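Local coordinates for peptide ABC transporter, peptide-binding protein (Thermus thermophilus, PDB 2D5W) that binds oligopeptides, here a pentapeptide, and probably passes them to an ABC transporter for uptake across the membrane, at residues E338-A343 with E419-F424; N415-R420 with P546-A551; F372-A377 with A426-K431; A301-I306 with P350-W355. All blocks are in the same frame, centred on the assembly; numbering follows the deposited sequence.

Contact 1: E338-A343 with E419-F424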
loop_
_atom_site.group_PDB
_atom_site.type_symbol
_atom_site.label_atom_id
_atom_site.label_comp_id
_atom_site.label_asym_id
_atom_site.label_seq_id
_atom_site.Cartn_x
_atom_site.Cartn_y
_atom_site.Cartn_z
ATOM N N GLU A 338 8.910 -22.855 -4.136
ATOM C CA GLU A 338 8.124 -23.643 -5.072
ATOM C C GLU A 338 7.338 -24.713 -4.318
ATOM O O GLU A 338 6.181 -24.977 -4.637
ATOM C CB GLU A 338 9.017 -24.290 -6.132
ATOM C CG GLU A 338 8.236 -25.093 -7.167
ATOM C CD GLU A 338 7.252 -24.250 -7.966
ATOM O OE1 GLU A 338 6.307 -24.830 -8.540
ATOM O OE2 GLU A 338 7.423 -23.014 -8.038
ATOM N N GLY A 339 7.962 -25.325 -3.314
ATOM C CA GLY A 339 7.268 -26.338 -2.539
ATOM C C GLY A 339 6.106 -25.719 -1.784
ATOM O O GLY A 339 5.033 -26.311 -1.671
ATOM N N LEU A 340 6.322 -24.511 -1.273
ATOM C CA LEU A 340 5.300 -23.791 -0.527
ATOM C C LEU A 340 4.090 -23.441 -1.388
ATOM O O LEU A 340 2.957 -23.743 -1.021
ATOM C CB LEU A 340 5.897 -22.509 0.063
ATOM C CG LEU A 340 5.061 -21.633 1.001
ATOM C CD1 LEU A 340 3.927 -20.938 0.262
ATOM C CD2 LEU A 340 4.561 -22.492 2.126
ATOM N N VAL A 341 4.311 -22.810 -2.538
ATOM C CA VAL A 341 3.166 -22.433 -3.360
ATOM C C VAL A 341 2.420 -23.644 -3.907
ATOM O O VAL A 341 1.206 -23.594 -4.092
ATOM C CB VAL A 341 3.550 -21.466 -4.525
ATOM C CG1 VAL A 341 4.207 -20.212 -3.959
ATOM C CG2 VAL A 341 4.451 -22.156 -5.527
ATOM N N LYS A 342 3.137 -24.738 -4.152
ATOM C CA LYS A 342 2.496 -25.951 -4.645
ATOM C C LYS A 342 1.584 -26.523 -3.559
ATOM O O LYS A 342 0.401 -26.772 -3.789
ATOM C CB LYS A 342 3.547 -26.996 -5.026
ATOM C CG LYS A 342 2.951 -28.335 -5.442
ATOM C CD LYS A 342 4.032 -29.344 -5.794
ATOM C CE LYS A 342 3.433 -30.707 -6.114
ATOM N NZ LYS A 342 2.700 -31.279 -4.949
ATOM N N ALA A 343 2.136 -26.716 -2.367
ATOM C CA ALA A 343 1.373 -27.279 -1.260
ATOM C C ALA A 343 0.260 -26.369 -0.747
ATOM O O ALA A 343 -0.849 -26.825 -0.480
ATOM C CB ALA A 343 2.314 -27.632 -0.113
ATOM N N GLU A 419 1.660 -17.419 9.263
ATOM C CA GLU A 419 2.164 -18.109 10.442
ATOM C C GLU A 419 2.629 -19.504 10.012
ATOM O O GLU A 419 3.649 -20.003 10.492
ATOM C CB GLU A 419 1.071 -18.157 11.519
ATOM C CG GLU A 419 0.740 -16.748 12.035
ATOM C CD GLU A 419 -0.458 -16.673 12.965
ATOM O OE1 GLU A 419 -1.455 -17.385 12.727
ATOM O OE2 GLU A 419 -0.411 -15.870 13.925
ATOM N N ARG A 420 1.897 -20.117 9.086
ATOM C CA ARG A 420 2.264 -21.430 8.563
ATOM C C ARG A 420 3.542 -21.310 7.728
ATOM O O ARG A 420 4.412 -22.186 7.764
ATOM C CB ARG A 420 1.128 -21.990 7.700
ATOM C CG ARG A 420 -0.088 -22.466 8.500
ATOM C CD ARG A 420 -1.296 -22.678 7.594
ATOM N NE ARG A 420 -0.975 -23.557 6.475
ATOM C CZ ARG A 420 -1.559 -23.500 5.281
ATOM N NH1 ARG A 420 -1.192 -24.341 4.325
ATOM N NH2 ARG A 420 -2.501 -22.598 5.038
ATOM N N THR A 421 3.656 -20.217 6.979
ATOM C CA THR A 421 4.832 -19.976 6.148
ATOM C C THR A 421 6.095 -19.885 7.003
ATOM O O THR A 421 7.124 -20.480 6.673
ATOM C CB THR A 421 4.666 -18.676 5.334
ATOM O OG1 THR A 421 3.586 -18.840 4.409
ATOM C CG2 THR A 421 5.937 -18.348 4.559
ATOM N N GLN A 422 6.015 -19.148 8.106
ATOM C CA GLN A 422 7.164 -19.007 8.991
ATOM C C GLN A 422 7.637 -20.373 9.476
ATOM O O GLN A 422 8.834 -20.653 9.474
ATOM C CB GLN A 422 6.815 -18.127 10.192
ATOM C CG GLN A 422 6.590 -16.661 9.853
ATOM C CD GLN A 422 6.216 -15.844 11.075
ATOM O OE1 GLN A 422 5.309 -16.211 11.821
ATOM N NE2 GLN A 422 6.913 -14.734 11.288
ATOM N N GLN A 423 6.693 -21.218 9.887
ATOM C CA GLN A 423 6.990 -22.565 10.376
ATOM C C GLN A 423 7.600 -23.439 9.290
ATOM O O GLN A 423 8.539 -24.205 9.530
ATOM C CB GLN A 423 5.711 -23.251 10.866
ATOM C CG GLN A 423 5.153 -22.732 12.167
ATOM C CD GLN A 423 3.896 -23.472 12.583
ATOM O OE1 GLN A 423 3.449 -23.355 13.720
ATOM N NE2 GLN A 423 3.308 -24.224 11.651
ATOM N N PHE A 424 7.029 -23.341 8.098
ATOM C CA PHE A 424 7.472 -24.110 6.947
ATOM C C PHE A 424 8.931 -23.775 6.621
ATOM O O PHE A 424 9.775 -24.666 6.494
ATOM C CB PHE A 424 6.554 -23.781 5.766
ATOM C CG PHE A 424 6.823 -24.584 4.531
ATOM C CD1 PHE A 424 6.158 -25.786 4.306
ATOM C CD2 PHE A 424 7.721 -24.126 3.572
ATOM C CE1 PHE A 424 6.382 -26.518 3.141
ATOM C CE2 PHE A 424 7.952 -24.851 2.404
ATOM C CZ PHE A 424 7.281 -26.048 2.187
#

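Contact 2: N415-R420 with P546-A551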
loop_
_atom_site.group_PDB
_atom_site.type_symbol
_atom_site.label_atom_id
_atom_site.label_comp_id
_atom_site.label_asym_id
_atom_site.label_seq_id
_atom_site.Cartn_x
_atom_site.Cartn_y
_atom_site.Cartn_z
ATOM N N ASN A 415 -2.575 -13.806 10.736
ATOM C CA ASN A 415 -2.680 -14.198 9.338
ATOM C C ASN A 415 -2.131 -15.617 9.301
ATOM O O ASN A 415 -0.919 -15.840 9.249
ATOM C CB ASN A 415 -1.862 -13.259 8.458
ATOM C CG ASN A 415 -2.130 -13.471 6.991
ATOM O OD1 ASN A 415 -1.662 -14.442 6.399
ATOM N ND2 ASN A 415 -2.906 -12.571 6.394
ATOM N N VAL A 416 -3.044 -16.579 9.330
ATOM C CA VAL A 416 -2.667 -17.978 9.400
ATOM C C VAL A 416 -1.737 -18.502 8.318
ATOM O O VAL A 416 -0.799 -19.236 8.630
ATOM C CB VAL A 416 -3.926 -18.868 9.507
ATOM C CG1 VAL A 416 -3.527 -20.338 9.593
ATOM C CG2 VAL A 416 -4.721 -18.473 10.749
ATOM N N VAL A 417 -1.950 -18.125 7.063
ATOM C CA VAL A 417 -1.064 -18.643 6.031
ATOM C C VAL A 417 0.371 -18.147 6.247
ATOM O O VAL A 417 1.330 -18.866 5.956
ATOM C CB VAL A 417 -1.573 -18.301 4.600
ATOM C CG1 VAL A 417 -1.260 -16.861 4.239
ATOM C CG2 VAL A 417 -0.962 -19.273 3.595
ATOM N N ARG A 418 0.530 -16.935 6.773
ATOM C CA ARG A 418 1.863 -16.410 7.051
ATOM C C ARG A 418 2.480 -17.105 8.264
ATOM O O ARG A 418 3.688 -17.345 8.301
ATOM C CB ARG A 418 1.803 -14.900 7.276
ATOM C CG ARG A 418 1.689 -14.123 5.983
ATOM C CD ARG A 418 1.430 -12.660 6.230
ATOM N NE ARG A 418 1.460 -11.909 4.982
ATOM C CZ ARG A 418 1.027 -10.661 4.850
ATOM N NH1 ARG A 418 0.524 -10.013 5.895
ATOM N NH2 ARG A 418 1.096 -10.065 3.669
ATOM N N GLU A 419 1.660 -17.419 9.263
ATOM C CA GLU A 419 2.164 -18.109 10.442
ATOM C C GLU A 419 2.629 -19.504 10.012
ATOM O O GLU A 419 3.649 -20.003 10.492
ATOM C CB GLU A 419 1.071 -18.157 11.519
ATOM C CG GLU A 419 0.740 -16.748 12.035
ATOM C CD GLU A 419 -0.458 -16.673 12.965
ATOM O OE1 GLU A 419 -1.455 -17.385 12.727
ATOM O OE2 GLU A 419 -0.411 -15.870 13.925
ATOM N N ARG A 420 1.897 -20.117 9.086
ATOM C CA ARG A 420 2.264 -21.430 8.563
ATOM C C ARG A 420 3.542 -21.310 7.728
ATOM O O ARG A 420 4.412 -22.186 7.764
ATOM C CB ARG A 420 1.128 -21.990 7.700
ATOM C CG ARG A 420 -0.088 -22.466 8.500
ATOM C CD ARG A 420 -1.296 -22.678 7.594
ATOM N NE ARG A 420 -0.975 -23.557 6.475
ATOM C CZ ARG A 420 -1.559 -23.500 5.281
ATOM N NH1 ARG A 420 -1.192 -24.341 4.325
ATOM N NH2 ARG A 420 -2.501 -22.598 5.038
ATOM N N PRO A 546 11.929 -12.095 -2.685
ATOM C CA PRO A 546 10.605 -12.229 -3.296
ATOM C C PRO A 546 10.020 -13.599 -2.975
ATOM O O PRO A 546 10.734 -14.601 -3.026
ATOM C CB PRO A 546 10.900 -12.052 -4.781
ATOM C CG PRO A 546 12.253 -12.711 -4.922
ATOM C CD PRO A 546 13.004 -12.248 -3.686
ATOM N N LEU A 547 8.737 -13.647 -2.627
ATOM C CA LEU A 547 8.111 -14.930 -2.321
ATOM C C LEU A 547 7.130 -15.353 -3.415
ATOM O O LEU A 547 7.406 -16.291 -4.161
ATOM C CB LEU A 547 7.420 -14.890 -0.949
ATOM C CG LEU A 547 8.360 -14.708 0.254
ATOM C CD1 LEU A 547 7.555 -14.809 1.543
ATOM C CD2 LEU A 547 9.464 -15.765 0.235
ATOM N N TYR A 548 5.994 -14.669 -3.527
ATOM C CA TYR A 548 5.018 -15.006 -4.558
ATOM C C TYR A 548 4.080 -13.848 -4.874
ATOM O O TYR A 548 3.948 -12.909 -4.087
ATOM C CB TYR A 548 4.200 -16.250 -4.158
ATOM C CG TYR A 548 3.548 -16.203 -2.788
ATOM C CD1 TYR A 548 4.208 -16.688 -1.655
ATOM C CD2 TYR A 548 2.260 -15.695 -2.629
ATOM C CE1 TYR A 548 3.591 -16.669 -0.399
ATOM C CE2 TYR A 548 1.641 -15.670 -1.381
ATOM C CZ TYR A 548 2.307 -16.157 -0.275
ATOM O OH TYR A 548 1.676 -16.130 0.950
ATOM N N PHE A 549 3.446 -13.913 -6.043
ATOM C CA PHE A 549 2.496 -12.888 -6.470
ATOM C C PHE A 549 1.103 -13.388 -6.106
ATOM O O PHE A 549 0.754 -14.538 -6.372
ATOM C CB PHE A 549 2.594 -12.646 -7.978
ATOM C CG PHE A 549 3.914 -12.069 -8.415
ATOM C CD1 PHE A 549 4.340 -10.834 -7.941
ATOM C CD2 PHE A 549 4.718 -12.755 -9.317
ATOM C CE1 PHE A 549 5.557 -10.291 -8.361
ATOM C CE2 PHE A 549 5.931 -12.219 -9.742
ATOM C CZ PHE A 549 6.349 -10.988 -9.265
ATOM N N ARG A 550 0.308 -12.511 -5.507
ATOM C CA ARG A 550 -1.024 -12.868 -5.040
ATOM C C ARG A 550 -2.208 -12.388 -5.855
ATOM O O ARG A 550 -2.110 -11.453 -6.648
ATOM C CB ARG A 550 -1.200 -12.355 -3.608
ATOM C CG ARG A 550 -0.282 -13.023 -2.610
ATOM C CD ARG A 550 -0.248 -12.300 -1.275
ATOM N NE ARG A 550 -1.572 -12.142 -0.682
ATOM C CZ ARG A 550 -1.778 -11.629 0.524
ATOM N NH1 ARG A 550 -3.011 -11.515 1.000
ATOM N NH2 ARG A 550 -0.745 -11.228 1.256
ATOM N N ALA A 551 -3.330 -13.064 -5.635
ATOM C CA ALA A 551 -4.614 -12.727 -6.237
ATOM C C ALA A 551 -5.528 -12.644 -5.017
ATOM O O ALA A 551 -5.458 -13.496 -4.127
ATOM C CB ALA A 551 -5.086 -13.825 -7.180
#

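Contact 3: F372-A377 with A426-K431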
loop_
_atom_site.group_PDB
_atom_site.type_symbol
_atom_site.label_atom_id
_atom_site.label_comp_id
_atom_site.label_asym_id
_atom_site.label_seq_id
_atom_site.Cartn_x
_atom_site.Cartn_y
_atom_site.Cartn_z
ATOM N N PHE A 372 15.451 -23.754 -4.659
ATOM C CA PHE A 372 15.614 -24.308 -3.324
ATOM C C PHE A 372 16.787 -25.283 -3.361
ATOM O O PHE A 372 16.743 -26.289 -4.069
ATOM C CB PHE A 372 14.338 -25.038 -2.904
ATOM C CG PHE A 372 14.435 -25.698 -1.559
ATOM C CD1 PHE A 372 14.750 -24.956 -0.426
ATOM C CD2 PHE A 372 14.212 -27.063 -1.424
ATOM C CE1 PHE A 372 14.842 -25.564 0.822
ATOM C CE2 PHE A 372 14.302 -27.681 -0.179
ATOM C CZ PHE A 372 14.618 -26.931 0.946
ATOM N N ASP A 373 17.840 -24.971 -2.614
ATOM C CA ASP A 373 19.030 -25.819 -2.564
ATOM C C ASP A 373 19.801 -25.520 -1.285
ATOM O O ASP A 373 20.554 -24.546 -1.212
ATOM C CB ASP A 373 19.930 -25.542 -3.769
ATOM C CG ASP A 373 21.069 -26.539 -3.890
ATOM O OD1 ASP A 373 21.580 -27.000 -2.849
ATOM O OD2 ASP A 373 21.461 -26.854 -5.032
ATOM N N LEU A 374 19.617 -26.367 -0.280
ATOM C CA LEU A 374 20.290 -26.172 0.994
ATOM C C LEU A 374 21.807 -26.267 0.884
ATOM O O LEU A 374 22.526 -25.633 1.651
ATOM C CB LEU A 374 19.766 -27.177 2.023
ATOM C CG LEU A 374 18.280 -27.032 2.369
ATOM C CD1 LEU A 374 17.893 -28.076 3.404
ATOM C CD2 LEU A 374 18.002 -25.633 2.899
ATOM N N LYS A 375 22.297 -27.053 -0.069
ATOM C CA LYS A 375 23.737 -27.189 -0.248
ATOM C C LYS A 375 24.350 -25.856 -0.662
ATOM O O LYS A 375 25.402 -25.462 -0.155
ATOM C CB LYS A 375 24.052 -28.253 -1.303
ATOM C CG LYS A 375 23.700 -29.668 -0.878
ATOM C CD LYS A 375 24.054 -30.680 -1.960
ATOM C CE LYS A 375 25.545 -30.671 -2.271
ATOM N NZ LYS A 375 26.368 -31.013 -1.078
ATOM N N LYS A 376 23.690 -25.160 -1.584
ATOM C CA LYS A 376 24.187 -23.866 -2.037
ATOM C C LYS A 376 24.155 -22.860 -0.892
ATOM O O LYS A 376 25.075 -22.059 -0.733
ATOM C CB LYS A 376 23.359 -23.343 -3.214
ATOM C CG LYS A 376 23.656 -24.037 -4.532
ATOM C CD LYS A 376 22.964 -23.339 -5.694
ATOM C CE LYS A 376 23.352 -23.969 -7.022
ATOM N NZ LYS A 376 22.719 -23.268 -8.172
ATOM N N ALA A 377 23.095 -22.905 -0.091
ATOM C CA ALA A 377 22.969 -21.996 1.042
ATOM C C ALA A 377 24.112 -22.235 2.026
ATOM O O ALA A 377 24.749 -21.293 2.491
ATOM C CB ALA A 377 21.624 -22.201 1.738
ATOM N N ALA A 426 11.093 -22.135 8.558
ATOM C CA ALA A 426 11.939 -22.349 9.731
ATOM C C ALA A 426 12.508 -23.759 9.802
ATOM O O ALA A 426 13.647 -23.957 10.229
ATOM C CB ALA A 426 11.156 -22.043 11.003
ATOM N N GLU A 427 11.715 -24.738 9.384
ATOM C CA GLU A 427 12.151 -26.127 9.422
ATOM C C GLU A 427 13.367 -26.350 8.526
ATOM O O GLU A 427 14.299 -27.061 8.899
ATOM C CB GLU A 427 11.002 -27.045 9.002
ATOM C CG GLU A 427 11.269 -28.518 9.252
ATOM C CD GLU A 427 10.025 -29.367 9.092
ATOM O OE1 GLU A 427 9.030 -29.097 9.798
ATOM O OE2 GLU A 427 10.041 -30.304 8.266
ATOM N N ASP A 428 13.367 -25.738 7.346
ATOM C CA ASP A 428 14.489 -25.881 6.425
ATOM C C ASP A 428 15.676 -25.018 6.838
ATOM O O ASP A 428 16.826 -25.443 6.734
ATOM C CB ASP A 428 14.053 -25.527 5.002
ATOM C CG ASP A 428 13.253 -26.638 4.349
ATOM O OD1 ASP A 428 12.307 -26.327 3.594
ATOM O OD2 ASP A 428 13.577 -27.825 4.582
ATOM N N LEU A 429 15.399 -23.806 7.304
ATOM C CA LEU A 429 16.464 -22.914 7.741
ATOM C C LEU A 429 17.253 -23.561 8.878
ATOM O O LEU A 429 18.481 -23.447 8.940
ATOM C CB LEU A 429 15.877 -21.572 8.190
ATOM C CG LEU A 429 15.386 -20.670 7.051
ATOM C CD1 LEU A 429 14.488 -19.577 7.600
ATOM C CD2 LEU A 429 16.584 -20.067 6.330
ATOM N N LYS A 430 16.554 -24.260 9.765
ATOM C CA LYS A 430 17.214 -24.915 10.886
ATOM C C LYS A 430 18.200 -25.983 10.410
ATOM O O LYS A 430 19.251 -26.173 11.020
ATOM C CB LYS A 430 16.175 -25.542 11.819
ATOM C CG LYS A 430 16.778 -26.212 13.045
ATOM C CD LYS A 430 15.710 -26.780 13.968
ATOM C CE LYS A 430 14.845 -25.684 14.570
ATOM N NZ LYS A 430 13.838 -26.241 15.517
ATOM N N LYS A 431 17.871 -26.670 9.320
ATOM C CA LYS A 431 18.745 -27.713 8.789
ATOM C C LYS A 431 20.128 -27.180 8.435
ATOM O O LYS A 431 21.117 -27.910 8.534
ATOM C CB LYS A 431 18.117 -28.368 7.555
ATOM C CG LYS A 431 16.826 -29.115 7.853
ATOM C CD LYS A 431 16.285 -29.811 6.615
ATOM C CE LYS A 431 14.977 -30.523 6.919
ATOM N NZ LYS A 431 14.454 -31.254 5.731
#

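Contact 4: A301-I306 with P350-W355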
loop_
_atom_site.group_PDB
_atom_site.type_symbol
_atom_site.label_atom_id
_atom_site.label_comp_id
_atom_site.label_asym_id
_atom_site.label_seq_id
_atom_site.Cartn_x
_atom_site.Cartn_y
_atom_site.Cartn_z
ATOM N N ALA A 301 -1.333 -6.366 -8.391
ATOM C CA ALA A 301 0.088 -6.168 -8.150
ATOM C C ALA A 301 0.265 -6.283 -6.642
ATOM O O ALA A 301 0.414 -5.288 -5.938
ATOM C CB ALA A 301 0.512 -4.792 -8.645
ATOM N N ILE A 302 0.236 -7.523 -6.165
ATOM C CA ILE A 302 0.349 -7.838 -4.747
ATOM C C ILE A 302 1.560 -8.750 -4.605
ATOM O O ILE A 302 1.526 -9.923 -4.985
ATOM C CB ILE A 302 -0.923 -8.554 -4.264
ATOM C CG1 ILE A 302 -2.155 -7.748 -4.690
ATOM C CG2 ILE A 302 -0.891 -8.704 -2.748
ATOM C CD1 ILE A 302 -3.449 -8.537 -4.671
ATOM N N TRP A 303 2.622 -8.203 -4.033
ATOM C CA TRP A 303 3.881 -8.918 -3.920
ATOM C C TRP A 303 4.266 -9.336 -2.509
ATOM O O TRP A 303 4.713 -8.510 -1.705
ATOM C CB TRP A 303 4.972 -8.042 -4.550
ATOM C CG TRP A 303 6.357 -8.595 -4.504
ATOM C CD1 TRP A 303 6.794 -9.775 -5.032
ATOM C CD2 TRP A 303 7.502 -7.963 -3.926
ATOM N NE1 TRP A 303 8.145 -9.919 -4.817
ATOM C CE2 TRP A 303 8.605 -8.818 -4.141
ATOM C CE3 TRP A 303 7.704 -6.754 -3.249
ATOM C CZ2 TRP A 303 9.893 -8.502 -3.699
ATOM C CZ3 TRP A 303 8.982 -6.441 -2.810
ATOM C CH2 TRP A 303 10.061 -7.311 -3.037
ATOM N N GLU A 304 4.080 -10.622 -2.216
ATOM C CA GLU A 304 4.442 -11.172 -0.911
ATOM C C GLU A 304 5.964 -11.305 -0.939
ATOM O O GLU A 304 6.535 -11.889 -1.867
ATOM C CB GLU A 304 3.786 -12.538 -0.699
ATOM C CG GLU A 304 3.965 -13.101 0.714
ATOM C CD GLU A 304 3.107 -12.410 1.769
ATOM O OE1 GLU A 304 3.329 -12.681 2.970
ATOM O OE2 GLU A 304 2.210 -11.614 1.414
ATOM N N HIS A 305 6.618 -10.774 0.088
ATOM C CA HIS A 305 8.072 -10.766 0.116
ATOM C C HIS A 305 8.578 -10.667 1.549
ATOM O O HIS A 305 7.796 -10.507 2.490
ATOM C CB HIS A 305 8.564 -9.534 -0.639
ATOM C CG HIS A 305 8.209 -8.255 0.048
ATOM N ND1 HIS A 305 6.920 -7.764 0.084
ATOM C CD2 HIS A 305 8.945 -7.434 0.835
ATOM C CE1 HIS A 305 6.878 -6.701 0.870
ATOM N NE2 HIS A 305 8.094 -6.482 1.339
ATOM N N ILE A 306 9.897 -10.739 1.701
ATOM C CA ILE A 306 10.517 -10.606 3.006
ATOM C C ILE A 306 11.563 -9.503 2.935
ATOM O O ILE A 306 12.570 -9.634 2.236
ATOM C CB ILE A 306 11.205 -11.914 3.465
ATOM C CG1 ILE A 306 10.201 -13.070 3.426
ATOM C CG2 ILE A 306 11.750 -11.741 4.882
ATOM C CD1 ILE A 306 10.760 -14.400 3.915
ATOM N N PRO A 350 1.986 -17.950 -8.137
ATOM C CA PRO A 350 3.367 -18.278 -8.496
ATOM C C PRO A 350 4.496 -17.631 -7.729
ATOM O O PRO A 350 4.384 -16.502 -7.257
ATOM C CB PRO A 350 3.420 -17.909 -9.970
ATOM C CG PRO A 350 2.601 -16.654 -9.993
ATOM C CD PRO A 350 1.405 -17.017 -9.124
ATOM N N VAL A 351 5.600 -18.362 -7.632
ATOM C CA VAL A 351 6.792 -17.858 -6.981
ATOM C C VAL A 351 7.216 -16.609 -7.751
ATOM O O VAL A 351 7.159 -16.579 -8.986
ATOM C CB VAL A 351 7.928 -18.902 -7.032
ATOM C CG1 VAL A 351 9.218 -18.296 -6.501
ATOM C CG2 VAL A 351 7.543 -20.128 -6.216
ATOM N N ALA A 352 7.620 -15.583 -7.009
ATOM C CA ALA A 352 8.064 -14.320 -7.581
ATOM C C ALA A 352 9.586 -14.244 -7.517
ATOM O O ALA A 352 10.194 -14.711 -6.550
ATOM C CB ALA A 352 7.456 -13.162 -6.807
ATOM N N HIS A 353 10.187 -13.638 -8.541
ATOM C CA HIS A 353 11.640 -13.494 -8.620
ATOM C C HIS A 353 12.041 -12.029 -8.748
ATOM O O HIS A 353 13.228 -11.695 -8.758
ATOM C CB HIS A 353 12.168 -14.277 -9.821
ATOM C CG HIS A 353 11.780 -15.720 -9.807
ATOM N ND1 HIS A 353 12.321 -16.625 -8.919
ATOM C CD2 HIS A 353 10.874 -16.407 -10.539
ATOM C CE1 HIS A 353 11.762 -17.808 -9.105
ATOM N NE2 HIS A 353 10.879 -17.702 -10.083
ATOM N N THR A 354 11.034 -11.166 -8.852
ATOM C CA THR A 354 11.219 -9.725 -8.977
ATOM C C THR A 354 10.107 -9.051 -8.162
ATOM O O THR A 354 9.234 -9.744 -7.640
ATOM C CB THR A 354 11.169 -9.302 -10.463
ATOM O OG1 THR A 354 11.355 -7.889 -10.566
ATOM C CG2 THR A 354 9.847 -9.696 -11.097
ATOM N N TRP A 355 10.131 -7.723 -8.042
ATOM C CA TRP A 355 9.122 -7.018 -7.243
ATOM C C TRP A 355 7.916 -6.511 -8.021
ATOM O O TRP A 355 6.922 -6.102 -7.417
ATOM C CB TRP A 355 9.768 -5.847 -6.482
ATOM C CG TRP A 355 9.902 -4.569 -7.278
ATOM C CD1 TRP A 355 8.994 -3.546 -7.351
ATOM C CD2 TRP A 355 10.986 -4.203 -8.142
ATOM N NE1 TRP A 355 9.446 -2.572 -8.209
ATOM C CE2 TRP A 355 10.664 -2.949 -8.710
ATOM C CE3 TRP A 355 12.196 -4.814 -8.494
ATOM C CZ2 TRP A 355 11.509 -2.296 -9.612
ATOM C CZ3 TRP A 355 13.037 -4.163 -9.392
ATOM C CH2 TRP A 355 12.687 -2.918 -9.942
#

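Contact 1: E338-A343 with E419-F424
Leu340 and Phe424 meet between two packed helices, 337-345 and 416-431. The short segments run at 139° to each other, nearer antiparallel than parallel. Their axes stay 11.4 Å apart at closest approach, and the Leu340 and Phe424 side chains span much of that distance. The main touch is a CH-pi contact. Methyl CD2 of Leu340 sits over one face of the Phe424 ring, 4.0 Å from the centroid and 16° off the ring normal. Its closest ring atom is Phe424 CD2, at 3.8 Å. Leu340 CB adds a second touch, 3.9 Å from Phe424 CE2. Phe424 has CG anti to its backbone N (chi1 -175°), and this sends the ring across to the other helix. The far end of the ring reaches the backbone of that helix, where Phe424 CZ lies 4.2 Å from Gly339 C. Helix 416-431 is the crossover helix of a beta-alpha-beta unit. It follows strand 401-410 and leads into strand 435-438, which pairs parallel with that strand. Thr421 lies on the strand side of the helix and touches Tyr409 of strand 401-410. Thr421 OG1 is 4.4 Å from Leu340 CD2. That hydroxyl is hydrogen-bonded to Val417 O one turn back, so its polar end is satisfied inside its own helix and it meets Leu340 by packing alone.

Contact 2: N415-R420 with P546-A551
Arg418 of helix 416-431 and Arg550 of strand 544-557 meet through their guanidinium groups. The NH2 atoms of Arg418 and Arg550 are 3.3 Å apart. Both are donors, so they do not bond each other. The two planes stand 81° apart, and Arg418 NH2 comes in at the edge of the Arg550 group, near its plane. Glu304, outside both segments, probably allows the approach. Its OE1 takes a salt bridge from Arg418 NE, and its OE2 takes one from Arg550 NH2. Arg418 NH2 has a further salt-bridge partner in the backbone of the bound peptide, which makes this residue part of the binding site. Together these partners would help balance the two positive charges. The Arg418 chain, extended from CG to NE, carries its guanidinium out to Glu304 and the peptide. Tyr548 makes the third, looser touch: its OH is 4.5 Å from Val417 CG1. Asn415 caps the helix start, where its OD1 weakly accepts from Arg418 N. Leu547 and Tyr548 form a classic beta bulge facing Glu304 on the neighbouring strand 293-308. Strand 463-469 also touches both arginines, and helix 337-345 flanks Val417 and Tyr548.

Contact 3: F372-A377 with A426-K431
The ring of Phe372 and the carboxylate of Asp428 cross at about a right angle as side chains, with their planes 43° apart. The nearest pair is Phe372 CZ with Asp428 OD1, at 3.6 Å. The acid comes obliquely to the ring. Phe372 gets there because CG is anti to its backbone N (chi1 177°), which swings the ring end toward the other segment. Leu374 is directed toward the other segment at CB, and both of its methyls make contact. CD2 rests 4.0 Å from Asp428 O, while CD1 lies 4.0 Å from Lys431 CD, on the aliphatic part of the extended lysine. Asp373 N-caps helix 374-383: its OD1 accepts from Lys376 N at 3.1 Å, met from above the carboxylate plane. Phe372 and Leu374 tie the start of this helix to the C-terminal part of helix 416-431. Asp428 OD2 has a long salt bridge of 3.7 Å to Lys431 NZ. Asp428 and Lys431 are therefore at most loosely paired, within their own segment, and the touch between the segments is van der Waals packing at the surface.

Contact 4: A301-I306 with P350-W355
The indole of Trp303 is covered on both faces. Over one face lies the backbone of Trp355, with CA 3.6 Å above the plane and over its centre. Trp355 CB makes a CH-pi contact, 3.6 Å from the centroid of the six-membered ring of Trp303 and only 6° off its normal. The opposite face carries His305 CB, nearer the rim. Ala352 CB meets the edge in plane, 3.9 Å from Trp303 NE1. Thr354 O also comes within 3.0 Å of Trp303 NE1, but the angle is too poor for a hydrogen bond. The Trp355 ring leads away, and its NE1 is hydrogen-bonded to Glu474. On the strand, His305 ND1 donates to Trp303 O at 2.9 Å, which helps fix the imidazole. Trp468 and Phe549 extend the aromatic cluster. Ile302 packs on a basic side chain of the bound peptide while its neighbour Trp303 is buried under loop 350-355, the two-sided pattern of a beta strand beside a ligand site.

How the contacts relate
Contacts 2 and 4 are buried, contact 1 is partly buried and contact 3 lies at the surface. Contacts 2, 1 and 3, in that order, follow helix 416-431 from its capped start through its middle toward its C-terminal part. Contacts 2 and 4 share a sheet, since strands 293-308 and 544-557 are neighbours in it, and Glu304 on one strand serves the arginines of contact 2. Each of these two also reaches the bound peptide. The chemistry changes with place: charge and carboxylate pairing in contact 2, aromatic packing in contact 4, a methyl on a ring in contact 1, and loose mixed packing in contact 3. Val351 of contact 4 packs on Val341 of contact 1.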